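Membrane-associated protein VP24 (Marburg virus - Musoke, Kenya, 1980, PDB 4OR8) probably acts as a minor matrix protein with roles in assembly of the viral nucleocapsid and in virion budding. Local coordinates at residues I202-V207 and F211-R216; N176-L181 and S191-K196; F61-T66 and I102-A107. All coordinates share one frame; numbering follows the deposited sequence.

Overall arrangement
Contacts 1 and 2 lie side by side, their centres about 9 Å apart, because strand 192-196 is the sheet neighbour of strand 201-206. A backbone bond from Ile202 N to Ile195 O (2.8 Å) probably ties them, and so does a side-chain hydrogen bond between Thr205 OG1 and Ser192 OG (2.6 Å). Contact 3 lies elsewhere, about 14 Å centre to centre from contact 1, and joins helix 104-115 to a separate three-stranded sheet. That helix is the link: Val213 of contact 1 packs near Ala107 of contact 3. Contacts 2 and 3 do not touch, with nearest atoms about 8 Å apart. All three reach the second subunit.

Contact 1. Residues I202-V207 and F211-R216; sequences IIITRV and FLVEVR
Arg206 passes its CB, CG and CD obliquely by the CD1-CE1 part of the Phe211 ring, with CB 3.8 Å from Phe211 CE1. The guanidinium and ring planes are inclined by 36°, neither stacked nor perpendicular. With CG anti to the backbone N (chi1 -177°), the extended chain of Arg206 carries the guanidinium past the ring to Leu181 O and Glu240. Along the same face, Ile204 CG2 meets Phe211 CB at 4.1 Å, and Ile202 CG1 lies beside Val215 CG2 at the same separation. The beta-branched Ile202, Ile204, Val213 and Val215 suit these positions, since such residues are at home in extended backbone.

Strands 201-206 and 210-221 form an antiparallel beta hairpin, two interior strands of the mixed sheet between strands 228-239 and 192-196. Two hydrogen-bonded pairs clamp it: Ile203 N gives a nearly straight bond to Glu214 O (2.8 Å, 175°), and Glu214 N returns one to Ile203 O. Thr205 and Leu212 repeat the exchange, with Leu212 N 2.7 Å from Thr205 O.

The other face carries Ile203, Thr205, Leu212 and Glu214. Glu214 OE2 takes a salt bridge from Arg216 NE (2.9 Å), while its OE1 is bonded to Tyr22 of the second subunit; the neighbouring arginine would be expected to favour the ionised carboxylate. The Thr205 hydroxyl is bonded to that of Ser192 on the next strand.

Farther out, Arg206 is anchored at its far end by a hydrogen bond to Leu181 O and a salt bridge to Glu240, and the Phe211 ring meets Phe179 edge-to-face. Helix 104-115 packs on the face of Ile202, Val213 and Val215, with Ile110 touching both valines.

Contact 2. Residues N176-L181 and S191-K196; sequences NKMFTL and SSIEIK
This is a small, buried apolar contact between the C-terminal end of helix 161-178, with the turn that leaves it, and the start of strand 192-196, the outermost strand of the mixed sheet within its own chain. Leu181 and Ile193 carry it. Each sends its CB toward the other segment, and the side chains cross at a slant, so that Leu181 CD1 rests against the Ile193 CG1-CD1 arm, 3.6 Å from CG1. The other methyl, Leu181 CD2, lies 3.7 Å from Ser192 O; leucine's two methyls thus let it touch both the isoleucine arm and the strand backbone. Ile193 offers its arm because CG1 is anti to its own carbonyl carbon (chi1 -59°), and its beta branch suits a strand.

A type I beta turn from Met178 to Leu181 brings the leucine into place, closed by the bond from Leu181 N to Met178 O (3.2 Å). Met178, where the turn begins, adds a looser contact, its CG 4.4 Å from Ile193 CD1; its flexible thioether chain also packs on Leu243 of helix 240-244. The CB atoms of Ser191 and Ser192 point away from the helix end, and the Ser192 hydroxyl is bonded to that of Thr205 on the next strand.

Ile193 also belongs to an interface: Ser192, Ile193 and Glu194 pair with an antiparallel strand of the second subunit, which extends the sheet, and Leu18 of that subunit packs on both Leu181 and Ile193.

Between the two segments the attraction is therefore dispersion and burial of hydrocarbon, with little directional preference; turn and strand pairing place the side chains.

Contact 3. Residues F61-T66 and I102-A107; sequences FHIPNT and IEPFLA
Ile63 and Phe105 are the nearest backbone positions, with CA atoms 6.6 Å apart, where the end of strand 59-64 passes the first turn of helix 104-115. Glu103 sits at the N-cap, and its carbonyl oxygen accepts a backbone bond from Ala107 N (3.1 Å), the first regular i to i+4 bond of the helix. Pro104 follows as the first helical residue, a place that suits proline: its ring already holds phi near the helical value (-59°), and a first-turn residue needs no N-H for the helix bonding pattern.

The proline ring is the main surface that meets the strand. Ile63 points toward the helix and lays its CG2 methyl obliquely on the ring, 3.7 Å from Pro104 CB and 3.9 Å from Pro104 CG. Its other branch, through CG1, comes within 4.4 Å of Phe105 CB. Pro104 CG lies 3.9 Å from Pro64 O, so the strand's last carbonyl joins the packing. The Phe105 ring itself leads away from the strand (chi1 54°) to lie against Glu103, whose CB is 3.5 Å above one face, displaced toward the rim.

Trp52 of the adjacent strand 51-56 touches Ile63 and Pro104, and meets Phe105 edge-to-face. Leu108, one helical turn on from Pro104, and Val242 of helix 240-244 add further apolar contacts to Ile63.

The arrangement is that of a helix N-terminus packed against the edge strand of a three-stranded antiparallel sheet, with proline at the first helical position; the same helix packs on the mixed sheet farther along.

Contact 1. Residues I202-V207 and F211-R216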
loop_
_atom_site.group_PDB
_atom_site.type_symbol
_atom_site.label_atom_id
_atom_site.label_comp_id
_atom_site.label_asym_id
_atom_site.label_seq_id
_atom_site.Cartn_x
_atom_site.Cartn_y
_atom_site.Cartn_z
ATOM N N ILE B 202 13.744 15.936 7.994
ATOM C CA ILE B 202 12.811 14.837 7.778
ATOM C C ILE B 202 12.446 14.708 6.302
ATOM O O ILE B 202 12.086 15.690 5.657
ATOM C CB ILE B 202 11.531 15.026 8.608
ATOM C CG1 ILE B 202 11.881 15.192 10.088
ATOM C CG2 ILE B 202 10.580 13.855 8.407
ATOM C CD1 ILE B 202 10.681 15.428 10.974
ATOM N N ILE B 203 12.545 13.490 5.774
ATOM C CA ILE B 203 12.229 13.228 4.374
ATOM C C ILE B 203 11.250 12.068 4.205
ATOM O O ILE B 203 11.515 10.948 4.639
ATOM C CB ILE B 203 13.498 12.933 3.556
ATOM C CG1 ILE B 203 14.350 14.197 3.425
ATOM C CG2 ILE B 203 13.131 12.409 2.180
ATOM C CD1 ILE B 203 15.700 14.110 4.096
ATOM N N ILE B 204 10.120 12.345 3.562
ATOM C CA ILE B 204 9.112 11.324 3.297
ATOM C C ILE B 204 9.050 10.993 1.810
ATOM O O ILE B 204 8.749 11.853 0.987
ATOM C CB ILE B 204 7.724 11.782 3.763
ATOM C CG1 ILE B 204 7.758 12.121 5.253
ATOM C CG2 ILE B 204 6.677 10.715 3.468
ATOM C CD1 ILE B 204 6.518 12.830 5.741
ATOM N N THR B 205 9.327 9.740 1.472
ATOM C CA THR B 205 9.367 9.313 0.080
ATOM C C THR B 205 8.356 8.199 -0.191
ATOM O O THR B 205 8.250 7.241 0.580
ATOM C CB THR B 205 10.771 8.815 -0.297
ATOM O OG1 THR B 205 11.728 9.850 -0.044
ATOM C CG2 THR B 205 10.831 8.423 -1.761
ATOM N N ARG B 206 7.612 8.325 -1.283
ATOM C CA ARG B 206 6.664 7.282 -1.650
ATOM C C ARG B 206 7.339 6.154 -2.426
ATOM O O ARG B 206 7.963 6.381 -3.465
ATOM C CB ARG B 206 5.498 7.849 -2.458
ATOM C CG ARG B 206 4.456 6.805 -2.798
ATOM C CD ARG B 206 3.246 7.411 -3.480
ATOM N NE ARG B 206 2.151 6.446 -3.545
ATOM C CZ ARG B 206 0.917 6.736 -3.943
ATOM N NH1 ARG B 206 0.610 7.972 -4.317
ATOM N NH2 ARG B 206 -0.010 5.790 -3.963
ATOM N N VAL B 207 7.215 4.940 -1.905
ATOM C CA VAL B 207 7.672 3.751 -2.602
ATOM C C VAL B 207 6.460 2.884 -2.941
ATOM O O VAL B 207 5.330 3.248 -2.629
ATOM C CB VAL B 207 8.688 2.953 -1.760
ATOM C CG1 VAL B 207 10.011 3.684 -1.708
ATOM C CG2 VAL B 207 8.151 2.706 -0.351
ATOM N N PHE B 211 5.057 4.632 2.324
ATOM C CA PHE B 211 5.849 5.836 2.497
ATOM C C PHE B 211 7.053 5.594 3.389
ATOM O O PHE B 211 6.916 5.219 4.550
ATOM C CB PHE B 211 4.984 6.965 3.051
ATOM C CG PHE B 211 3.838 7.336 2.157
ATOM C CD1 PHE B 211 4.017 8.236 1.122
ATOM C CD2 PHE B 211 2.587 6.774 2.343
ATOM C CE1 PHE B 211 2.968 8.578 0.292
ATOM C CE2 PHE B 211 1.532 7.110 1.518
ATOM C CZ PHE B 211 1.723 8.015 0.489
ATOM N N LEU B 212 8.237 5.800 2.829
ATOM C CA LEU B 212 9.471 5.668 3.583
ATOM C C LEU B 212 9.711 6.957 4.354
ATOM O O LEU B 212 9.893 8.016 3.760
ATOM C CB LEU B 212 10.640 5.388 2.638
ATOM C CG LEU B 212 11.855 4.652 3.204
ATOM C CD1 LEU B 212 11.455 3.306 3.791
ATOM C CD2 LEU B 212 12.906 4.470 2.121
ATOM N N VAL B 213 9.689 6.868 5.680
ATOM C CA VAL B 213 9.893 8.036 6.526
ATOM C C VAL B 213 11.308 8.043 7.089
ATOM O O VAL B 213 11.686 7.157 7.854
ATOM C CB VAL B 213 8.880 8.086 7.680
ATOM C CG1 VAL B 213 9.186 9.254 8.601
ATOM C CG2 VAL B 213 7.461 8.184 7.136
ATOM N N GLU B 214 12.080 9.052 6.706
ATOM C CA GLU B 214 13.493 9.127 7.056
ATOM C C GLU B 214 13.812 10.387 7.859
ATOM O O GLU B 214 13.396 11.486 7.494
ATOM C CB GLU B 214 14.329 9.097 5.778
ATOM C CG GLU B 214 15.737 9.622 5.936
ATOM C CD GLU B 214 16.446 9.774 4.604
ATOM O OE1 GLU B 214 15.818 9.496 3.559
ATOM O OE2 GLU B 214 17.630 10.173 4.604
ATOM N N VAL B 215 14.552 10.226 8.951
ATOM C CA VAL B 215 14.938 11.364 9.783
ATOM C C VAL B 215 16.447 11.443 10.015
ATOM O O VAL B 215 17.061 10.489 10.495
ATOM C CB VAL B 215 14.236 11.327 11.155
ATOM C CG1 VAL B 215 14.669 12.514 12.006
ATOM C CG2 VAL B 215 12.731 11.312 10.984
ATOM N N ARG B 216 17.039 12.582 9.673
ATOM C CA ARG B 216 18.449 12.823 9.960
ATOM C C ARG B 216 18.572 13.830 11.095
ATOM O O ARG B 216 18.264 15.009 10.930
ATOM C CB ARG B 216 19.178 13.327 8.717
ATOM C CG ARG B 216 19.127 12.366 7.538
ATOM C CD ARG B 216 19.754 12.982 6.300
ATOM N NE ARG B 216 19.715 12.081 5.151
ATOM C CZ ARG B 216 20.198 12.384 3.950
ATOM N NH1 ARG B 216 20.759 13.567 3.735
ATOM N NH2 ARG B 216 20.120 11.505 2.960
#

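Contact 2. Residues N176-L181 and S191-K196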
loop_
_atom_site.group_PDB
_atom_site.type_symbol
_atom_site.label_atom_id
_atom_site.label_comp_id
_atom_site.label_asym_id
_atom_site.label_seq_id
_atom_site.Cartn_x
_atom_site.Cartn_y
_atom_site.Cartn_z
ATOM N N ASN B 176 -3.906 13.287 2.272
ATOM C CA ASN B 176 -4.394 13.307 0.903
ATOM C C ASN B 176 -3.383 13.868 -0.091
ATOM O O ASN B 176 -3.271 13.378 -1.216
ATOM C CB ASN B 176 -5.702 14.094 0.817
ATOM C CG ASN B 176 -6.221 14.200 -0.599
ATOM O OD1 ASN B 176 -6.895 13.296 -1.092
ATOM N ND2 ASN B 176 -5.906 15.305 -1.267
ATOM N N LYS B 177 -2.650 14.900 0.314
ATOM C CA LYS B 177 -1.671 15.497 -0.582
ATOM C C LYS B 177 -0.415 14.631 -0.686
ATOM O O LYS B 177 0.341 14.733 -1.651
ATOM C CB LYS B 177 -1.342 16.940 -0.180
ATOM C CG LYS B 177 -0.627 17.089 1.142
ATOM C CD LYS B 177 -0.905 18.452 1.764
ATOM C CE LYS B 177 -0.664 19.587 0.781
ATOM N NZ LYS B 177 -0.922 20.919 1.402
ATOM N N MET B 178 -0.209 13.765 0.302
ATOM C CA MET B 178 0.880 12.794 0.248
ATOM C C MET B 178 0.652 11.787 -0.873
ATOM O O MET B 178 1.601 11.246 -1.442
ATOM C CB MET B 178 1.001 12.051 1.573
ATOM C CG MET B 178 1.586 12.865 2.704
ATOM S SD MET B 178 1.793 11.829 4.166
ATOM C CE MET B 178 2.779 10.504 3.483
ATOM N N PHE B 179 -0.614 11.534 -1.183
ATOM C CA PHE B 179 -0.962 10.626 -2.268
ATOM C C PHE B 179 -0.865 11.291 -3.638
ATOM O O PHE B 179 -1.077 10.648 -4.666
ATOM C CB PHE B 179 -2.352 10.031 -2.051
ATOM C CG PHE B 179 -2.377 8.940 -1.026
ATOM C CD1 PHE B 179 -2.016 7.649 -1.369
ATOM C CD2 PHE B 179 -2.745 9.204 0.282
ATOM C CE1 PHE B 179 -2.028 6.639 -0.429
ATOM C CE2 PHE B 179 -2.758 8.196 1.227
ATOM C CZ PHE B 179 -2.399 6.911 0.871
ATOM N N THR B 180 -0.542 12.579 -3.653
ATOM C CA THR B 180 -0.265 13.244 -4.916
ATOM C C THR B 180 1.178 12.964 -5.328
ATOM O O THR B 180 1.546 13.151 -6.485
ATOM C CB THR B 180 -0.526 14.764 -4.854
ATOM O OG1 THR B 180 0.471 15.399 -4.046
ATOM C CG2 THR B 180 -1.906 15.045 -4.278
ATOM N N LEU B 181 1.985 12.502 -4.376
ATOM C CA LEU B 181 3.365 12.120 -4.657
ATOM C C LEU B 181 3.423 10.890 -5.552
ATOM O O LEU B 181 2.647 9.951 -5.386
ATOM C CB LEU B 181 4.127 11.823 -3.364
ATOM C CG LEU B 181 4.519 12.971 -2.436
ATOM C CD1 LEU B 181 5.194 12.421 -1.185
ATOM C CD2 LEU B 181 5.429 13.953 -3.151
ATOM N N SER B 191 8.821 12.782 -5.903
ATOM C CA SER B 191 8.615 11.520 -5.216
ATOM C C SER B 191 8.799 11.662 -3.711
ATOM O O SER B 191 8.630 10.697 -2.970
ATOM C CB SER B 191 9.570 10.460 -5.763
ATOM O OG SER B 191 10.916 10.874 -5.622
ATOM N N SER B 192 9.140 12.866 -3.263
ATOM C CA SER B 192 9.443 13.082 -1.855
ATOM C C SER B 192 8.951 14.420 -1.332
ATOM O O SER B 192 8.683 15.346 -2.099
ATOM C CB SER B 192 10.950 12.976 -1.606
ATOM O OG SER B 192 11.429 11.671 -1.874
ATOM N N ILE B 193 8.836 14.501 -0.010
ATOM C CA ILE B 193 8.576 15.755 0.676
ATOM C C ILE B 193 9.623 15.938 1.765
ATOM O O ILE B 193 9.748 15.102 2.656
ATOM C CB ILE B 193 7.191 15.767 1.331
ATOM C CG1 ILE B 193 6.102 15.563 0.284
ATOM C CG2 ILE B 193 6.968 17.076 2.066
ATOM C CD1 ILE B 193 4.733 15.360 0.882
ATOM N N GLU B 194 10.379 17.027 1.687
ATOM C CA GLU B 194 11.407 17.299 2.684
ATOM C C GLU B 194 11.005 18.458 3.575
ATOM O O GLU B 194 10.295 19.364 3.151
ATOM C CB GLU B 194 12.743 17.606 2.015
ATOM C CG GLU B 194 13.186 16.552 1.025
ATOM C CD GLU B 194 14.602 16.772 0.549
ATOM O OE1 GLU B 194 15.298 17.624 1.141
ATOM O OE2 GLU B 194 15.016 16.093 -0.415
ATOM N N ILE B 195 11.470 18.422 4.817
ATOM C CA ILE B 195 11.174 19.475 5.772
ATOM C C ILE B 195 12.218 19.474 6.886
ATOM O O ILE B 195 12.803 18.436 7.196
ATOM C CB ILE B 195 9.749 19.301 6.355
ATOM C CG1 ILE B 195 9.318 20.545 7.134
ATOM C CG2 ILE B 195 9.666 18.055 7.221
ATOM C CD1 ILE B 195 7.876 20.515 7.571
ATOM N N LYS B 196 12.481 20.646 7.455
ATOM C CA LYS B 196 13.287 20.746 8.667
ATOM C C LYS B 196 12.382 21.142 9.824
ATOM O O LYS B 196 11.596 22.077 9.707
ATOM C CB LYS B 196 14.405 21.778 8.512
ATOM C CG LYS B 196 15.631 21.290 7.762
ATOM C CD LYS B 196 15.429 21.348 6.258
ATOM C CE LYS B 196 16.735 21.115 5.518
ATOM N NZ LYS B 196 16.548 21.153 4.042
#

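Contact 3. Residues F61-T66 and I102-A107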
loop_
_atom_site.group_PDB
_atom_site.type_symbol
_atom_site.label_atom_id
_atom_site.label_comp_id
_atom_site.label_asym_id
_atom_site.label_seq_id
_atom_site.Cartn_x
_atom_site.Cartn_y
_atom_site.Cartn_z
ATOM N N PHE B 61 -5.704 4.407 13.785
ATOM C CA PHE B 61 -4.734 3.908 12.823
ATOM C C PHE B 61 -4.537 2.400 12.940
ATOM O O PHE B 61 -4.377 1.872 14.037
ATOM C CB PHE B 61 -3.395 4.631 12.985
ATOM C CG PHE B 61 -3.453 6.094 12.653
ATOM C CD1 PHE B 61 -3.590 6.514 11.341
ATOM C CD2 PHE B 61 -3.359 7.051 13.651
ATOM C CE1 PHE B 61 -3.640 7.859 11.029
ATOM C CE2 PHE B 61 -3.408 8.400 13.347
ATOM C CZ PHE B 61 -3.547 8.803 12.033
ATOM N N HIS B 62 -4.553 1.715 11.802
ATOM C CA HIS B 62 -4.283 0.286 11.756
ATOM C C HIS B 62 -2.921 0.025 11.123
ATOM O O HIS B 62 -2.772 0.096 9.904
ATOM C CB HIS B 62 -5.372 -0.438 10.971
ATOM C CG HIS B 62 -6.747 -0.242 11.529
ATOM N ND1 HIS B 62 -7.494 0.890 11.282
ATOM C CD2 HIS B 62 -7.509 -1.031 12.321
ATOM C CE1 HIS B 62 -8.658 0.789 11.898
ATOM N NE2 HIS B 62 -8.692 -0.368 12.536
ATOM N N ILE B 63 -1.934 -0.284 11.961
ATOM C CA ILE B 63 -0.558 -0.461 11.507
ATOM C C ILE B 63 -0.189 -1.930 11.379
ATOM O O ILE B 63 -0.178 -2.653 12.373
ATOM C CB ILE B 63 0.450 0.176 12.485
ATOM C CG1 ILE B 63 -0.057 1.528 12.987
ATOM C CG2 ILE B 63 1.820 0.299 11.833
ATOM C CD1 ILE B 63 -0.333 2.510 11.893
ATOM N N PRO B 64 0.124 -2.371 10.151
ATOM C CA PRO B 64 0.567 -3.739 9.859
ATOM C C PRO B 64 2.046 -3.970 10.164
ATOM O O PRO B 64 2.825 -3.019 10.262
ATOM C CB PRO B 64 0.337 -3.868 8.346
ATOM C CG PRO B 64 -0.475 -2.669 7.948
ATOM C CD PRO B 64 -0.114 -1.604 8.921
ATOM N N ASN B 65 2.421 -5.240 10.293
ATOM C CA ASN B 65 3.806 -5.648 10.515
ATOM C C ASN B 65 4.612 -5.696 9.223
ATOM O O ASN B 65 5.726 -6.219 9.196
ATOM C CB ASN B 65 3.841 -7.033 11.162
ATOM C CG ASN B 65 3.764 -6.974 12.672
ATOM O OD1 ASN B 65 4.602 -6.352 13.320
ATOM N ND2 ASN B 65 2.753 -7.626 13.241
ATOM N N THR B 66 4.043 -5.146 8.158
ATOM C CA THR B 66 4.595 -5.298 6.816
ATOM C C THR B 66 5.913 -4.560 6.592
ATOM O O THR B 66 6.048 -3.382 6.923
ATOM C CB THR B 66 3.578 -4.838 5.748
ATOM O OG1 THR B 66 2.337 -5.527 5.942
ATOM C CG2 THR B 66 4.099 -5.123 4.346
ATOM N N ILE B 102 13.307 1.998 12.587
ATOM C CA ILE B 102 12.312 2.176 13.633
ATOM C C ILE B 102 11.007 1.501 13.243
ATOM O O ILE B 102 10.736 1.297 12.061
ATOM C CB ILE B 102 12.062 3.665 13.932
ATOM C CG1 ILE B 102 11.625 4.399 12.664
ATOM C CG2 ILE B 102 13.315 4.304 14.516
ATOM C CD1 ILE B 102 11.338 5.868 12.874
ATOM N N GLU B 103 10.210 1.151 14.245
ATOM C CA GLU B 103 8.916 0.521 14.022
ATOM C C GLU B 103 8.015 1.446 13.220
ATOM O O GLU B 103 8.138 2.667 13.311
ATOM C CB GLU B 103 8.249 0.173 15.357
ATOM C CG GLU B 103 8.901 -0.975 16.108
ATOM C CD GLU B 103 10.234 -0.591 16.720
ATOM O OE1 GLU B 103 10.406 0.596 17.076
ATOM O OE2 GLU B 103 11.112 -1.472 16.834
ATOM N N PRO B 104 7.107 0.865 12.425
ATOM C CA PRO B 104 6.204 1.661 11.587
ATOM C C PRO B 104 5.317 2.628 12.376
ATOM O O PRO B 104 5.005 3.700 11.860
ATOM C CB PRO B 104 5.359 0.600 10.866
ATOM C CG PRO B 104 5.551 -0.651 11.638
ATOM C CD PRO B 104 6.923 -0.579 12.208
ATOM N N PHE B 105 4.929 2.270 13.598
ATOM C CA PHE B 105 4.095 3.165 14.405
ATOM C C PHE B 105 4.871 4.375 14.922
ATOM O O PHE B 105 4.288 5.413 15.230
ATOM C CB PHE B 105 3.398 2.422 15.554
ATOM C CG PHE B 105 4.330 1.643 16.444
ATOM C CD1 PHE B 105 5.107 2.289 17.395
ATOM C CD2 PHE B 105 4.408 0.261 16.346
ATOM C CE1 PHE B 105 5.959 1.573 18.219
ATOM C CE2 PHE B 105 5.255 -0.463 17.169
ATOM C CZ PHE B 105 6.032 0.196 18.106
ATOM N N LEU B 106 6.187 4.233 15.020
ATOM C CA LEU B 106 7.051 5.351 15.367
ATOM C C LEU B 106 7.230 6.241 14.143
ATOM O O LEU B 106 7.371 7.459 14.258
ATOM C CB LEU B 106 8.406 4.842 15.856
ATOM C CG LEU B 106 8.751 5.129 17.318
ATOM C CD1 LEU B 106 7.567 4.833 18.220
ATOM C CD2 LEU B 106 9.956 4.314 17.741
ATOM N N ALA B 107 7.221 5.621 12.967
ATOM C CA ALA B 107 7.349 6.355 11.716
ATOM C C ALA B 107 6.063 7.115 11.423
ATOM O O ALA B 107 6.093 8.207 10.858
ATOM C CB ALA B 107 7.687 5.409 10.575
#